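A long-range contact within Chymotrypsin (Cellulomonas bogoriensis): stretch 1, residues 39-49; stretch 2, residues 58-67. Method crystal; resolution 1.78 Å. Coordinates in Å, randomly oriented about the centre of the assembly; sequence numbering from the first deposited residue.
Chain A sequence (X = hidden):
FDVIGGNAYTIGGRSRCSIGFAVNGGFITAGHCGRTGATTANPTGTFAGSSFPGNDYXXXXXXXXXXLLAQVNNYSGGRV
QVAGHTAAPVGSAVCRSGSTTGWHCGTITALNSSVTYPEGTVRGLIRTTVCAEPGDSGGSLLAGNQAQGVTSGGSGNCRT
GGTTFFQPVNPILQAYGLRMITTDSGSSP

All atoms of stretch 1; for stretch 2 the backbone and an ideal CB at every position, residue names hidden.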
# COMPACT_ATOMS: atom_id res chain seq x y z
N THR A 39 5.84 11.87 11.55
CA THR A 39 5.37 12.85 10.59
C THR A 39 5.92 12.47 9.21
O THR A 39 7.01 11.92 9.10
CB THR A 39 5.77 14.28 10.97
OG1 THR A 39 7.18 14.35 11.06
CG2 THR A 39 5.19 14.66 12.33
N THR A 40 5.14 12.77 8.19
CA THR A 40 5.53 12.56 6.80
C THR A 40 5.70 13.88 6.05
O THR A 40 5.20 14.91 6.49
CB THR A 40 4.46 11.73 6.06
OG1 THR A 40 3.22 12.43 6.06
CG2 THR A 40 4.25 10.36 6.75
N ALA A 41 6.40 13.82 4.92
CA ALA A 41 6.40 14.93 3.97
C ALA A 41 6.04 14.38 2.59
O ALA A 41 6.17 13.17 2.36
CB ALA A 41 7.77 15.63 3.94
N ASN A 42 5.60 15.25 1.69
CA ASN A 42 5.18 14.81 0.34
C ASN A 42 4.22 13.61 0.33
O ASN A 42 4.49 12.61 -0.33
CB ASN A 42 6.41 14.51 -0.51
CG ASN A 42 7.34 15.70 -0.62
OD1 ASN A 42 6.90 16.84 -0.63
ND2 ASN A 42 8.63 15.43 -0.68
N PRO A 43 3.05 13.74 0.99
CA PRO A 43 2.53 14.95 1.63
C PRO A 43 2.85 15.11 3.11
O PRO A 43 3.21 14.15 3.79
CB PRO A 43 1.03 14.75 1.52
CG PRO A 43 0.88 13.28 1.82
CD PRO A 43 2.06 12.63 1.06
N THR A 44 2.71 16.35 3.59
CA THR A 44 2.67 16.64 5.01
C THR A 44 1.53 15.84 5.67
O THR A 44 0.40 15.84 5.20
CB THR A 44 2.50 18.15 5.24
OG1 THR A 44 3.63 18.82 4.65
CG2 THR A 44 2.43 18.49 6.71
N GLY A 45 1.87 15.11 6.72
CA GLY A 45 0.88 14.31 7.42
C GLY A 45 1.47 13.74 8.69
O GLY A 45 2.65 13.97 9.00
N THR A 46 0.63 13.01 9.43
CA THR A 46 1.03 12.36 10.67
C THR A 46 0.42 10.97 10.74
O THR A 46 -0.79 10.83 10.53
CB THR A 46 0.49 13.17 11.86
OG1 THR A 46 0.90 14.54 11.71
CG2 THR A 46 0.96 12.63 13.18
N PHE A 47 1.22 9.96 11.06
CA PHE A 47 0.68 8.61 11.33
C PHE A 47 -0.33 8.68 12.48
O PHE A 47 -0.00 9.20 13.56
CB PHE A 47 1.78 7.61 11.66
CG PHE A 47 2.48 7.07 10.45
CD1 PHE A 47 3.40 7.85 9.77
CD2 PHE A 47 2.21 5.79 9.99
CE1 PHE A 47 4.05 7.37 8.63
CE2 PHE A 47 2.86 5.29 8.86
CZ PHE A 47 3.78 6.09 8.18
N ALA A 48 -1.54 8.21 12.22
CA ALA A 48 -2.63 8.26 13.21
C ALA A 48 -3.19 6.86 13.51
O ALA A 48 -4.35 6.70 13.87
CB ALA A 48 -3.73 9.18 12.75
N GLY A 49 -2.33 5.87 13.43
CA GLY A 49 -2.72 4.50 13.72
C GLY A 49 -1.78 3.63 12.91
O GLY A 49 -1.58 3.89 11.69
N UNK A 58 -1.28 1.01 8.33
CA UNK A 58 -1.24 2.31 8.98
C UNK A 58 -2.11 3.29 8.24
O UNK A 58 -2.39 3.12 7.06
CB UNK A 58 0.19 2.83 9.07
N UNK A 59 -2.51 4.33 8.95
CA UNK A 59 -3.28 5.41 8.39
C UNK A 59 -2.50 6.68 8.66
O UNK A 59 -2.08 6.91 9.81
CB UNK A 59 -4.69 5.47 8.97
N UNK A 60 -2.32 7.50 7.63
CA UNK A 60 -1.62 8.78 7.78
C UNK A 60 -2.65 9.89 7.54
O UNK A 60 -3.25 9.96 6.47
CB UNK A 60 -0.44 8.89 6.81
N UNK A 61 -2.88 10.72 8.56
CA UNK A 61 -3.82 11.83 8.43
C UNK A 61 -3.12 12.99 7.74
O UNK A 61 -2.02 13.37 8.14
CB UNK A 61 -4.36 12.26 9.79
N UNK A 62 -3.76 13.54 6.72
CA UNK A 62 -3.24 14.69 5.99
C UNK A 62 -4.15 15.89 6.30
O UNK A 62 -5.29 15.73 6.76
CB UNK A 62 -3.17 14.41 4.49
N UNK A 63 -3.67 17.08 6.02
CA UNK A 63 -4.47 18.27 6.31
C UNK A 63 -4.53 19.17 5.12
O UNK A 63 -4.76 18.73 3.99
CB UNK A 63 -3.91 19.03 7.51
N UNK A 64 -4.32 20.46 5.37
CA UNK A 64 -4.57 21.46 4.34
C UNK A 64 -3.60 21.38 3.17
O UNK A 64 -2.42 21.06 3.34
CB UNK A 64 -4.51 22.86 4.96
N UNK A 65 -4.10 21.71 1.99
CA UNK A 65 -3.25 21.86 0.82
C UNK A 65 -2.93 20.52 0.20
O UNK A 65 -2.12 20.43 -0.72
CB UNK A 65 -1.96 22.59 1.19
N UNK A 66 -3.56 19.47 0.72
CA UNK A 66 -3.30 18.12 0.22
C UNK A 66 -4.55 17.64 -0.48
O UNK A 66 -5.62 17.52 0.16
CB UNK A 66 -2.90 17.16 1.34
N UNK A 67 -4.45 17.38 -1.78
CA UNK A 67 -5.58 16.88 -2.54
C UNK A 67 -5.52 15.37 -2.60
O UNK A 67 -4.52 14.81 -3.06
CB UNK A 67 -5.60 17.48 -3.95

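Strand 45-49 pairs antiparallel with the strand containing positions 58-61, and T46 N and T46 O hydrogen-bond to the O and N of 61 (3.0 and 2.9 Å).

At position 58 CA-to-CB points toward stretch 1, and the ideal CB already lies 3.3 Å from G49 O and 3.6 Å from F47 CE2. Little space is left on that side, so a small residue suits best. The residue is A58, whose CB meets the F47 ring at its edge.

Position 59, whose O and N hydrogen-bond to A48 N (2.8 Å) and G49 O (2.9 Å), directs its CB sideways, 4.4 Å from G49 O, with no polar side chain of stretch 1 to answer it. Many residues would fit, and a long apolar one could reach the methyl of A48. F59, with chi1 t, does so: its CD2 lies 3.9 Å from A48 CB.

Position 60 pairs with F47, and its CB shares a face of the sheet with that ring. From the ideal CB, T46 O is 4.2 Å away, F47 CA 4.7 Å and T40 CG2 4.9 Å, which leaves room for a side chain of moderate size; a branched aliphatic one such as valine or isoleucine would suit. V60 places CG2 3.6 Å from the centroid of the F47 ring, almost on the ring normal, a CH-pi contact, while CG1 comes within 3.7 Å of T40 OG1. The lack of a side chain at G45 matters here, because an ideal CB there would stand 2.9 Å from V60 CG1.

Position 61 shares the other face with T46, its CB 4.3 Å from A48 CB. No charge is offered, so many residues would be tolerated, including long polar ones. R61 packs its CB near A48, and its end leads away.

At position 62 the CB lies on the face of position 60, 3.9 Å from T44 O and 5.0 Å from P43 CG. A compact, beta-branched side chain would fit, valine as well as threonine. T62 sets CG2 3.8 Å from both P43 CG and T44 O.

Positions 63-66 form a type II turn. Position 63 has room for a CB but holds G63; 64, out of reach, is A64; 65 has a phi of 81°, which favours glycine, and is G65.

Position 66 points its CB toward P43, 4.6 Å from P43 CB. An aliphatic residue would cover the proline, and V66 does, with CG2 3.9 Å from P43 CB.

Position 67 is out of reach; it is N67, its ND2 hydrogen-bonded elsewhere in the structure.

Stretch 2 (58-67) AFVRTGAGVN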
# COMPACT_ATOMS: atom_id res chain seq x y z
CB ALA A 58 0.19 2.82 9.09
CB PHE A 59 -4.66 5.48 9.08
CG PHE A 59 -5.41 6.77 8.83
CD1 PHE A 59 -5.71 7.20 7.54
CD2 PHE A 59 -5.83 7.55 9.91
CE1 PHE A 59 -6.40 8.39 7.32
CE2 PHE A 59 -6.52 8.76 9.69
CZ PHE A 59 -6.81 9.16 8.40
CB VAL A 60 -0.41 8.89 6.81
CG1 VAL A 60 0.26 10.30 6.88
CG2 VAL A 60 0.61 7.78 7.08
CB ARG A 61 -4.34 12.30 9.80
CG ARG A 61 -5.43 13.39 9.68
CD ARG A 61 -5.45 14.31 10.90
NE ARG A 61 -6.39 15.43 10.75
CZ ARG A 61 -6.08 16.67 10.33
NH1 ARG A 61 -4.82 17.00 10.01
NH2 ARG A 61 -7.03 17.59 10.24
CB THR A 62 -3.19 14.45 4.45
OG1 THR A 62 -4.50 14.12 3.99
CG2 THR A 62 -2.22 13.31 4.09
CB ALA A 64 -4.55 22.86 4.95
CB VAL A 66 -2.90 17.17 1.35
CG1 VAL A 66 -2.78 15.75 0.82
CG2 VAL A 66 -1.59 17.61 1.97
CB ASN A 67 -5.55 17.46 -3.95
CG ASN A 67 -5.64 18.96 -3.96
OD1 ASN A 67 -6.55 19.53 -3.35
ND2 ASN A 67 -4.69 19.61 -4.62
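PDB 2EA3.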